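Local coordinates for PA0821 (Pseudomonas aeruginosa, PDB 7DRG), which probably acts as the immunity protein (antitoxin) that neutralises a putative VRR-NUC nuclease effector of the type VI secretion system, at residues 41-47 / 173-179; 232-238 / 266-272. All coordinates share one frame; numbering follows the deposited sequence.

Contact 1. Residues 41-47 / 173-179; sequences RGTLYFK and LEPEQGY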
ATOM      1  N   ARG B  41     -17.446 -11.426   3.574  1.00 14.34           N
ATOM      2  CA  ARG B  41     -18.101 -11.015   4.808  1.00 14.55           C
ATOM      3  C   ARG B  41     -19.355 -10.209   4.509  1.00 14.94           C
ATOM      4  O   ARG B  41     -19.371  -9.379   3.591  1.00 15.51           O
ATOM      5  CB  ARG B  41     -17.156 -10.182   5.678  1.00 15.43           C
ATOM      6  CG  ARG B  41     -17.687  -9.883   7.079  1.00 15.23           C
ATOM      7  CD  ARG B  41     -16.585  -9.246   7.944  1.00 15.70           C
ATOM      8  NE  ARG B  41     -16.311  -7.857   7.578  1.00 18.10           N
ATOM      9  CZ  ARG B  41     -15.238  -7.196   8.016  1.00 22.25           C
ATOM     10  NH1 ARG B  41     -14.369  -7.821   8.792  1.00 24.12           N
ATOM     11  NH2 ARG B  41     -15.036  -5.931   7.684  1.00 22.07           N
ATOM     12  N   GLY B  42     -20.396 -10.455   5.297  1.00 15.25           N
ATOM     13  CA  GLY B  42     -21.620  -9.672   5.237  1.00 16.17           C
ATOM     14  C   GLY B  42     -21.837  -8.949   6.550  1.00 13.35           C
ATOM     15  O   GLY B  42     -21.544  -9.489   7.619  1.00 15.02           O
ATOM     16  N   THR B  43     -22.345  -7.722   6.458  1.00 14.08           N
ATOM     17  CA  THR B  43     -22.569  -6.846   7.603  1.00 15.96           C
ATOM     18  C   THR B  43     -23.990  -6.309   7.535  1.00 16.56           C
ATOM     19  O   THR B  43     -24.385  -5.728   6.517  1.00 16.02           O
ATOM     20  CB  THR B  43     -21.576  -5.685   7.584  1.00 17.65           C
ATOM     21  OG1 THR B  43     -20.237  -6.195   7.603  1.00 18.16           O
ATOM     22  CG2 THR B  43     -21.797  -4.763   8.762  1.00 21.90           C
ATOM     23  N   LEU B  44     -24.759  -6.509   8.607  1.00 16.12           N
ATOM     24  CA  LEU B  44     -26.153  -6.078   8.668  1.00 15.55           C
ATOM     25  C   LEU B  44     -26.345  -5.234   9.919  1.00 15.38           C
ATOM     26  O   LEU B  44     -26.043  -5.691  11.025  1.00 18.88           O
ATOM     27  CB  LEU B  44     -27.105  -7.280   8.684  1.00 16.90           C
ATOM     28  CG  LEU B  44     -27.083  -8.199   7.462  1.00 20.14           C
ATOM     29  CD1 LEU B  44     -27.994  -9.393   7.687  1.00 23.78           C
ATOM     30  CD2 LEU B  44     -27.510  -7.436   6.230  1.00 21.72           C
ATOM     31  N   TYR B  45     -26.826  -4.006   9.741  1.00 14.80           N
ATOM     32  CA  TYR B  45     -27.166  -3.123  10.851  1.00 16.24           C
ATOM     33  C   TYR B  45     -28.674  -3.190  11.066  1.00 18.69           C
ATOM     34  O   TYR B  45     -29.438  -2.898  10.142  1.00 18.01           O
ATOM     35  CB  TYR B  45     -26.740  -1.683  10.558  1.00 18.47           C
ATOM     36  CG  TYR B  45     -25.264  -1.451  10.261  1.00 15.83           C
ATOM     37  CD1 TYR B  45     -24.740  -1.698   8.996  1.00 17.15           C
ATOM     38  CD2 TYR B  45     -24.416  -0.922  11.235  1.00 16.19           C
ATOM     39  CE1 TYR B  45     -23.397  -1.446   8.709  1.00 18.06           C
ATOM     40  CE2 TYR B  45     -23.081  -0.673  10.962  1.00 17.26           C
ATOM     41  CZ  TYR B  45     -22.582  -0.937   9.700  1.00 18.11           C
ATOM     42  OH  TYR B  45     -21.251  -0.677   9.437  1.00 19.36           O
ATOM     43  N   PHE B  46     -29.108  -3.547  12.280  1.00 16.64           N
ATOM     44  CA  PHE B  46     -30.524  -3.821  12.512  1.00 17.44           C
ATOM     45  C   PHE B  46     -30.918  -3.340  13.901  1.00 15.92           C
ATOM     46  O   PHE B  46     -30.067  -3.077  14.752  1.00 18.17           O
ATOM     47  CB  PHE B  46     -30.845  -5.316  12.358  1.00 19.68           C
ATOM     48  CG  PHE B  46     -30.213  -6.182  13.416  1.00 18.62           C
ATOM     49  CD1 PHE B  46     -28.885  -6.569  13.313  1.00 19.94           C
ATOM     50  CD2 PHE B  46     -30.943  -6.614  14.513  1.00 18.76           C
ATOM     51  CE1 PHE B  46     -28.294  -7.354  14.291  1.00 19.12           C
ATOM     52  CE2 PHE B  46     -30.358  -7.407  15.490  1.00 21.67           C
ATOM     53  CZ  PHE B  46     -29.029  -7.779  15.376  1.00 20.97           C
ATOM     54  N   LYS B  47     -32.226  -3.264  14.146  1.00 17.94           N
ATOM     55  CA  LYS B  47     -32.718  -2.769  15.427  1.00 18.17           C
ATOM     56  C   LYS B  47     -33.501  -3.846  16.171  1.00 19.77           C
ATOM     57  O   LYS B  47     -33.767  -4.936  15.655  1.00 19.10           O
ATOM     58  CB  LYS B  47     -33.573  -1.509  15.236  1.00 24.27           C
ATOM     59  CG  LYS B  47     -32.769  -0.347  14.660  1.00 23.71           C
ATOM     60  CD  LYS B  47     -33.528   0.967  14.692  1.00 24.78           C
ATOM     61  CE  LYS B  47     -32.712   2.079  14.064  1.00 30.41           C
ATOM     62  NZ  LYS B  47     -33.410   3.394  14.173  1.00 36.41           N
ATOM     63  N   LEU B 173     -34.244 -10.136   9.876  1.00 19.34           N
ATOM     64  CA  LEU B 173     -33.829  -9.064  10.765  1.00 16.60           C
ATOM     65  C   LEU B 173     -34.333  -7.700  10.327  1.00 19.39           C
ATOM     66  O   LEU B 173     -34.234  -6.746  11.113  1.00 22.87           O
ATOM     67  CB  LEU B 173     -32.295  -9.031  10.871  1.00 17.75           C
ATOM     68  CG  LEU B 173     -31.663 -10.313  11.425  1.00 18.92           C
ATOM     69  CD1 LEU B 173     -30.142 -10.225  11.378  1.00 19.71           C
ATOM     70  CD2 LEU B 173     -32.137 -10.572  12.853  1.00 20.49           C
ATOM     71  N   GLU B 174     -34.866  -7.588   9.106  1.00 19.96           N
ATOM     72  CA  GLU B 174     -35.311  -6.334   8.502  1.00 22.31           C
ATOM     73  C   GLU B 174     -34.319  -5.199   8.796  1.00 21.89           C
ATOM     74  O   GLU B 174     -34.663  -4.224   9.466  1.00 21.91           O
ATOM     75  CB  GLU B 174     -36.720  -5.969   8.960  1.00 28.32           C
ATOM     76  CG  GLU B 174     -37.722  -7.088   8.655  1.00 36.31           C
ATOM     77  CD  GLU B 174     -39.141  -6.590   8.441  1.00 52.84           C
ATOM     78  OE1 GLU B 174     -39.673  -5.905   9.340  1.00 58.05           O
ATOM     79  OE2 GLU B 174     -39.721  -6.894   7.369  1.00 49.23           O
ATOM     80  N   PRO B 175     -33.088  -5.310   8.299  1.00 20.02           N
ATOM     81  CA  PRO B 175     -32.032  -4.370   8.690  1.00 19.34           C
ATOM     82  C   PRO B 175     -32.260  -2.980   8.123  1.00 20.40           C
ATOM     83  O   PRO B 175     -33.008  -2.777   7.162  1.00 23.14           O
ATOM     84  CB  PRO B 175     -30.760  -4.994   8.095  1.00 19.10           C
ATOM     85  CG  PRO B 175     -31.142  -6.409   7.728  1.00 19.77           C
ATOM     86  CD  PRO B 175     -32.590  -6.343   7.376  1.00 19.24           C
ATOM     87  N   GLU B 176     -31.566  -2.012   8.727  1.00 19.71           N
ATOM     88  CA  GLU B 176     -31.603  -0.648   8.216  1.00 19.89           C
ATOM     89  C   GLU B 176     -30.731  -0.499   6.975  1.00 22.30           C
ATOM     90  O   GLU B 176     -31.082   0.236   6.046  1.00 21.61           O
ATOM     91  CB  GLU B 176     -31.135   0.325   9.300  1.00 22.03           C
ATOM     92  CG  GLU B 176     -31.782   0.096  10.661  1.00 24.03           C
ATOM     93  CD  GLU B 176     -33.226   0.534  10.705  1.00 30.08           C
ATOM     94  OE1 GLU B 176     -33.488   1.709  10.369  1.00 33.14           O
ATOM     95  OE2 GLU B 176     -34.095  -0.300  11.071  1.00 31.37           O
ATOM     96  N   GLN B 177     -29.590  -1.179   6.958  1.00 18.77           N
ATOM     97  CA  GLN B 177     -28.603  -1.045   5.900  1.00 17.58           C
ATOM     98  C   GLN B 177     -27.611  -2.183   6.048  1.00 19.20           C
ATOM     99  O   GLN B 177     -27.555  -2.851   7.084  1.00 16.48           O
ATOM    100  CB  GLN B 177     -27.878   0.302   5.963  1.00 17.67           C
ATOM    101  CG  GLN B 177     -27.182   0.539   7.296  1.00 19.09           C
ATOM    102  CD  GLN B 177     -26.456   1.864   7.349  1.00 22.20           C
ATOM    103  OE1 GLN B 177     -25.567   2.127   6.535  1.00 22.15           O
ATOM    104  NE2 GLN B 177     -26.822   2.709   8.315  1.00 22.52           N
ATOM    105  N   GLY B 178     -26.828  -2.399   5.002  1.00 17.33           N
ATOM    106  CA  GLY B 178     -25.887  -3.501   5.041  1.00 18.00           C
ATOM    107  C   GLY B 178     -25.163  -3.645   3.722  1.00 15.48           C
ATOM    108  O   GLY B 178     -25.467  -2.963   2.737  1.00 16.94           O
ATOM    109  N   TYR B 179     -24.197  -4.559   3.720  1.00 15.38           N
ATOM    110  CA  TYR B 179     -23.368  -4.808   2.543  1.00 16.56           C
ATOM    111  C   TYR B 179     -22.642  -6.128   2.739  1.00 15.73           C
ATOM    112  O   TYR B 179     -22.493  -6.615   3.865  1.00 15.98           O
ATOM    113  CB  TYR B 179     -22.354  -3.675   2.292  1.00 15.95           C
ATOM    114  CG  TYR B 179     -21.724  -3.158   3.562  1.00 14.96           C
ATOM    115  CD1 TYR B 179     -20.635  -3.805   4.140  1.00 17.68           C
ATOM    116  CD2 TYR B 179     -22.240  -2.035   4.202  1.00 14.54           C
ATOM    117  CE1 TYR B 179     -20.080  -3.341   5.331  1.00 16.50           C
ATOM    118  CE2 TYR B 179     -21.693  -1.566   5.387  1.00 17.05           C
ATOM    119  CZ  TYR B 179     -20.617  -2.216   5.942  1.00 17.86           C
ATOM    120  OH  TYR B 179     -20.096  -1.736   7.118  1.00 18.23           O
TER
HETATM  121  O   HOH W   1     -33.745  -2.905  11.743  1.00 26.55           O
HETATM  122  O   HOH W   2     -35.193  -6.032  13.584  1.00 29.85           O

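Contact 2. Residues 232-238 / 266-272; sequences WLTLLNN and DGVVIQA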
ATOM      1  N   TRP B 232     -20.413  -6.039  -3.231  1.00 16.98           N
ATOM      2  CA  TRP B 232     -21.047  -7.065  -4.060  1.00 17.68           C
ATOM      3  C   TRP B 232     -22.537  -7.165  -3.757  1.00 16.26           C
ATOM      4  O   TRP B 232     -23.370  -7.223  -4.671  1.00 18.10           O
ATOM      5  CB  TRP B 232     -20.361  -8.419  -3.852  1.00 18.55           C
ATOM      6  CG  TRP B 232     -20.945  -9.502  -4.715  1.00 17.77           C
ATOM      7  CD1 TRP B 232     -21.193  -9.437  -6.061  1.00 18.61           C
ATOM      8  CD2 TRP B 232     -21.354 -10.813  -4.297  1.00 16.86           C
ATOM      9  NE1 TRP B 232     -21.735 -10.621  -6.500  1.00 19.53           N
ATOM     10  CE2 TRP B 232     -21.843 -11.484  -5.442  1.00 17.79           C
ATOM     11  CE3 TRP B 232     -21.345 -11.485  -3.073  1.00 19.92           C
ATOM     12  CZ2 TRP B 232     -22.313 -12.797  -5.393  1.00 20.18           C
ATOM     13  CZ3 TRP B 232     -21.821 -12.786  -3.024  1.00 20.05           C
ATOM     14  CH2 TRP B 232     -22.302 -13.427  -4.168  1.00 19.99           C
ATOM     15  N   LEU B 233     -22.892  -7.182  -2.476  1.00 16.90           N
ATOM     16  CA  LEU B 233     -24.279  -7.082  -2.058  1.00 17.81           C
ATOM     17  C   LEU B 233     -24.445  -5.776  -1.296  1.00 17.08           C
ATOM     18  O   LEU B 233     -23.574  -5.400  -0.505  1.00 17.22           O
ATOM     19  CB  LEU B 233     -24.687  -8.268  -1.185  1.00 17.16           C
ATOM     20  CG  LEU B 233     -24.321  -9.661  -1.703  1.00 18.19           C
ATOM     21  CD1 LEU B 233     -24.870 -10.736  -0.773  1.00 16.72           C
ATOM     22  CD2 LEU B 233     -24.849  -9.868  -3.126  1.00 19.42           C
ATOM     23  N   THR B 234     -25.537  -5.071  -1.567  1.00 17.28           N
ATOM     24  CA  THR B 234     -25.859  -3.818  -0.902  1.00 16.74           C
ATOM     25  C   THR B 234     -27.304  -3.883  -0.441  1.00 18.06           C
ATOM     26  O   THR B 234     -28.187  -4.183  -1.245  1.00 20.23           O
ATOM     27  CB  THR B 234     -25.651  -2.630  -1.843  1.00 18.34           C
ATOM     28  OG1 THR B 234     -24.327  -2.701  -2.392  1.00 18.85           O
ATOM     29  CG2 THR B 234     -25.790  -1.317  -1.078  1.00 22.21           C
ATOM     30  N   LEU B 235     -27.546  -3.613   0.843  1.00 16.42           N
ATOM     31  CA  LEU B 235     -28.885  -3.696   1.421  1.00 18.22           C
ATOM     32  C   LEU B 235     -29.396  -2.296   1.742  1.00 19.39           C
ATOM     33  O   LEU B 235     -28.731  -1.537   2.455  1.00 22.06           O
ATOM     34  CB  LEU B 235     -28.894  -4.572   2.681  1.00 17.73           C
ATOM     35  CG  LEU B 235     -30.276  -4.824   3.308  1.00 19.61           C
ATOM     36  CD1 LEU B 235     -30.278  -6.148   4.008  1.00 21.21           C
ATOM     37  CD2 LEU B 235     -30.643  -3.734   4.310  1.00 20.14           C
ATOM     38  N   LEU B 236     -30.590  -1.975   1.247  1.00 21.31           N
ATOM     39  CA  LEU B 236     -31.276  -0.730   1.561  1.00 18.13           C
ATOM     40  C   LEU B 236     -32.630  -1.060   2.167  1.00 23.05           C
ATOM     41  O   LEU B 236     -33.391  -1.828   1.576  1.00 24.38           O
ATOM     42  CB  LEU B 236     -31.497   0.122   0.312  1.00 22.78           C
ATOM     43  CG  LEU B 236     -30.314   0.382  -0.620  1.00 21.72           C
ATOM     44  CD1 LEU B 236     -30.785   1.201  -1.807  1.00 25.22           C
ATOM     45  CD2 LEU B 236     -29.182   1.097   0.107  1.00 25.11           C
ATOM     46  N   ASN B 237     -32.937  -0.474   3.323  1.00 22.17           N
ATOM     47  CA  ASN B 237     -34.311  -0.587   3.798  1.00 21.56           C
ATOM     48  C   ASN B 237     -35.211   0.311   2.947  1.00 22.80           C
ATOM     49  O   ASN B 237     -34.749   1.078   2.101  1.00 26.34           O
ATOM     50  CB  ASN B 237     -34.413  -0.262   5.295  1.00 22.29           C
ATOM     51  CG  ASN B 237     -34.129   1.197   5.623  1.00 26.04           C
ATOM     52  OD1 ASN B 237     -33.592   1.953   4.810  1.00 26.57           O
ATOM     53  ND2 ASN B 237     -34.482   1.594   6.846  1.00 26.57           N
ATOM     54  N   ASN B 238     -36.527   0.181   3.144  1.00 26.48           N
ATOM     55  CA  ASN B 238     -37.441   0.898   2.263  1.00 30.58           C
ATOM     56  C   ASN B 238     -37.239   2.406   2.335  1.00 23.76           C
ATOM     57  O   ASN B 238     -37.387   3.096   1.321  1.00 28.62           O
ATOM     58  CB  ASN B 238     -38.890   0.533   2.580  1.00 25.23           C
ATOM     59  CG  ASN B 238     -39.322  -0.763   1.908  1.00 33.81           C
ATOM     60  OD1 ASN B 238     -38.715  -1.199   0.928  1.00 38.43           O
ATOM     61  ND2 ASN B 238     -40.382  -1.374   2.422  1.00 41.48           N
ATOM     62  N   ASP B 266     -39.093  -5.615   3.758  1.00 28.14           N
ATOM     63  CA  ASP B 266     -39.190  -4.161   3.820  1.00 30.55           C
ATOM     64  C   ASP B 266     -37.914  -3.494   3.317  1.00 26.83           C
ATOM     65  O   ASP B 266     -37.458  -2.484   3.857  1.00 33.57           O
ATOM     66  CB  ASP B 266     -39.500  -3.695   5.238  1.00 45.04           C
ATOM     67  CG  ASP B 266     -38.337  -3.897   6.172  1.00 60.26           C
ATOM     68  OD1 ASP B 266     -37.794  -5.020   6.181  1.00 60.77           O
ATOM     69  OD2 ASP B 266     -37.945  -2.930   6.862  1.00 71.02           O
ATOM     70  N   GLY B 267     -37.332  -4.058   2.269  1.00 25.26           N
ATOM     71  CA  GLY B 267     -36.154  -3.475   1.664  1.00 26.49           C
ATOM     72  C   GLY B 267     -35.733  -4.323   0.489  1.00 27.50           C
ATOM     73  O   GLY B 267     -36.448  -5.239   0.074  1.00 28.06           O
ATOM     74  N   VAL B 268     -34.547  -4.022  -0.036  1.00 23.38           N
ATOM     75  CA  VAL B 268     -34.022  -4.742  -1.187  1.00 22.52           C
ATOM     76  C   VAL B 268     -32.535  -4.997  -0.976  1.00 20.31           C
ATOM     77  O   VAL B 268     -31.830  -4.199  -0.350  1.00 24.46           O
ATOM     78  CB  VAL B 268     -34.280  -3.967  -2.502  1.00 24.90           C
ATOM     79  CG1 VAL B 268     -33.523  -2.646  -2.524  1.00 27.24           C
ATOM     80  CG2 VAL B 268     -33.944  -4.823  -3.723  1.00 29.48           C
ATOM     81  N   VAL B 269     -32.069  -6.142  -1.470  1.00 19.78           N
ATOM     82  CA  VAL B 269     -30.643  -6.416  -1.615  1.00 19.79           C
ATOM     83  C   VAL B 269     -30.299  -6.340  -3.094  1.00 20.20           C
ATOM     84  O   VAL B 269     -30.965  -6.964  -3.932  1.00 22.06           O
ATOM     85  CB  VAL B 269     -30.246  -7.784  -1.036  1.00 19.38           C
ATOM     86  CG1 VAL B 269     -28.763  -8.082  -1.358  1.00 19.70           C
ATOM     87  CG2 VAL B 269     -30.466  -7.811   0.457  1.00 20.46           C
ATOM     88  N   ILE B 270     -29.268  -5.572  -3.413  1.00 17.68           N
ATOM     89  CA  ILE B 270     -28.766  -5.431  -4.776  1.00 20.14           C
ATOM     90  C   ILE B 270     -27.505  -6.271  -4.897  1.00 22.90           C
ATOM     91  O   ILE B 270     -26.608  -6.168  -4.057  1.00 21.42           O
ATOM     92  CB  ILE B 270     -28.476  -3.960  -5.111  1.00 23.04           C
ATOM     93  CG1 ILE B 270     -29.714  -3.101  -4.856  1.00 25.99           C
ATOM     94  CG2 ILE B 270     -27.983  -3.819  -6.558  1.00 22.56           C
ATOM     95  CD1 ILE B 270     -29.477  -1.621  -5.008  1.00 30.86           C
ATOM     96  N   GLN B 271     -27.440  -7.108  -5.931  1.00 19.95           N
ATOM     97  CA  GLN B 271     -26.250  -7.893  -6.237  1.00 21.30           C
ATOM     98  C   GLN B 271     -25.547  -7.237  -7.418  1.00 22.69           C
ATOM     99  O   GLN B 271     -26.127  -7.124  -8.502  1.00 21.64           O
ATOM    100  CB  GLN B 271     -26.613  -9.347  -6.555  1.00 20.27           C
ATOM    101  CG  GLN B 271     -25.423 -10.178  -7.047  1.00 21.83           C
ATOM    102  CD  GLN B 271     -25.798 -11.617  -7.383  1.00 19.86           C
ATOM    103  OE1 GLN B 271     -26.862 -12.106  -6.987  1.00 23.61           O
ATOM    104  NE2 GLN B 271     -24.919 -12.306  -8.099  1.00 22.66           N
ATOM    105  N   ALA B 272     -24.311  -6.792  -7.204  1.00 19.22           N
ATOM    106  CA  ALA B 272     -23.554  -6.075  -8.232  1.00 19.95           C
ATOM    107  C   ALA B 272     -22.534  -7.026  -8.846  1.00 21.36           C
ATOM    108  O   ALA B 272     -21.387  -7.091  -8.410  1.00 22.69           O
ATOM    109  CB  ALA B 272     -22.872  -4.844  -7.638  1.00 21.44           C
TER
HETATM  110  O   HOH W   3     -24.471  -4.446  -4.563  1.00 20.32           O

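Contact 1. Residues 41-47 / 173-179
Glu176 N donates to Tyr45 O at 2.7 Å. The bond is bent at the hydrogen (145°). Pro175 crowds the same carbonyl, with its CB 3.2 Å from Tyr45 O. Beyond this point the backbones run as antiparallel strands. Tyr45 N bonds to Gln177 O, and Thr43 and Tyr179 exchange two bonds, N to O each way. Gly178 faces Leu44 between these pairs. It has no side chain, and its CA lies only 3.1 Å from Thr43 O.

Thr43, Tyr45, Gln177 and Tyr179 share one face. The two tyrosine hydroxyls meet there, Tyr45 OH to Tyr179 OH at 2.8 Å. Tyr179 CG sits between its backbone N and carbonyl carbon (chi1 41°), which leans the ring across the strand pair toward Tyr45. Tyr179 CE1 also rests 3.6 Å from Thr43 CB, the two side chains lying alongside each other. The edge of the Tyr45 ring takes Gln177 O and Tyr179 CE2 in its plane. On the other face Leu44 CD2 packs on Pro175 CG. At the strand's end Leu173 CD1 lies over one face of the Phe46 ring.

At the loop end, the extended Lys47 chain crosses Glu176 at about a right angle, with CE 3.7 Å from Glu176 CD. Lys47 NZ makes its salt bridge with Asp142 instead. One water accepts from Lys47 N and donates to Glu174 O and Glu176 OE2. A second water ties Lys47 O to Leu173 O.

Glu174 has positive phi (41°) and leads the chain out of helix 161-173 toward strand 177-180. Strand 144-151 pairs with the other edge of strand 41-46. Helix 213-216 touches the Tyr45 face, and helix 52-69 covers Phe46 and Leu173.

Contact 2. Residues 232-238 / 266-272
Trp232 O accepts from Ala272 N at 2.7 Å, a nearly straight bond. Four more backbone bonds follow, two between Thr234 and Ile270 and two between Leu236 and Val268. Beyond them Asn238 N reaches Asp266 O only weakly. CA-H...O contacts fill the steps between, such as Leu233 CA to Ile270 O at 3.2 Å. A water joins Thr234 OG1 to Ile270 O.

Apolar contacts line both faces. Leu235 CD1 meets Val269 CG2 at 3.9 Å, and Leu233 CD2 lies on Gln271 CB at the same distance. Helix 161-173 covers this face. On the other face Leu236 touches Val268 and Ile270 loosely, and helix 288-297 packs on Thr234 and Ile270.

Flat groups gather at the Trp232 end. Gln271 CG is anti to the backbone N (chi1 173°) and the chain runs on extended, alongside the indole. The amide plane is turned 69° from the ring. Gln271 NE2 and Trp232 NE1 both bond to Gly273 O, while Gln271 OE1 bonds to Tyr262. Ala272 O lies in the indole plane, 3.3 Å from Trp232 CD1, and is buried without a polar partner. At the far end the Asn238 amide packs against the Asp266 peptide, its CG 3.2 Å from Asp266 O.

Asn237 is the N-cap of helix 238-243: its OD1 accepts from Arg240 N, in the helix's first turn. Trp232 and Leu233 together face Ala180, forming a classic beta bulge. The whole is an antiparallel strand pair in which strand 267-272 also pairs with strand 259-264.

In the fold
Contact 1 closes before contact 2 opens, so the two come in series along the chain. Their centres lie 10 Å apart. They share a sheet, because strand 177-180 of contact 1 is the antiparallel neighbour of strand 233-237 of contact 2. The order across it is 34-46, 177-180, 233-237, 267-272. A probable hydrogen bond from Leu235 N to Gly178 O at 2.9 Å joins them directly. Helix 161-173 leads into contact 1 and also packs on contact 2. At one end Glu174 and Asp266 bring like charges close together. The two contacts thus tie an early strand of the chain to later ones within a probable immunity protein.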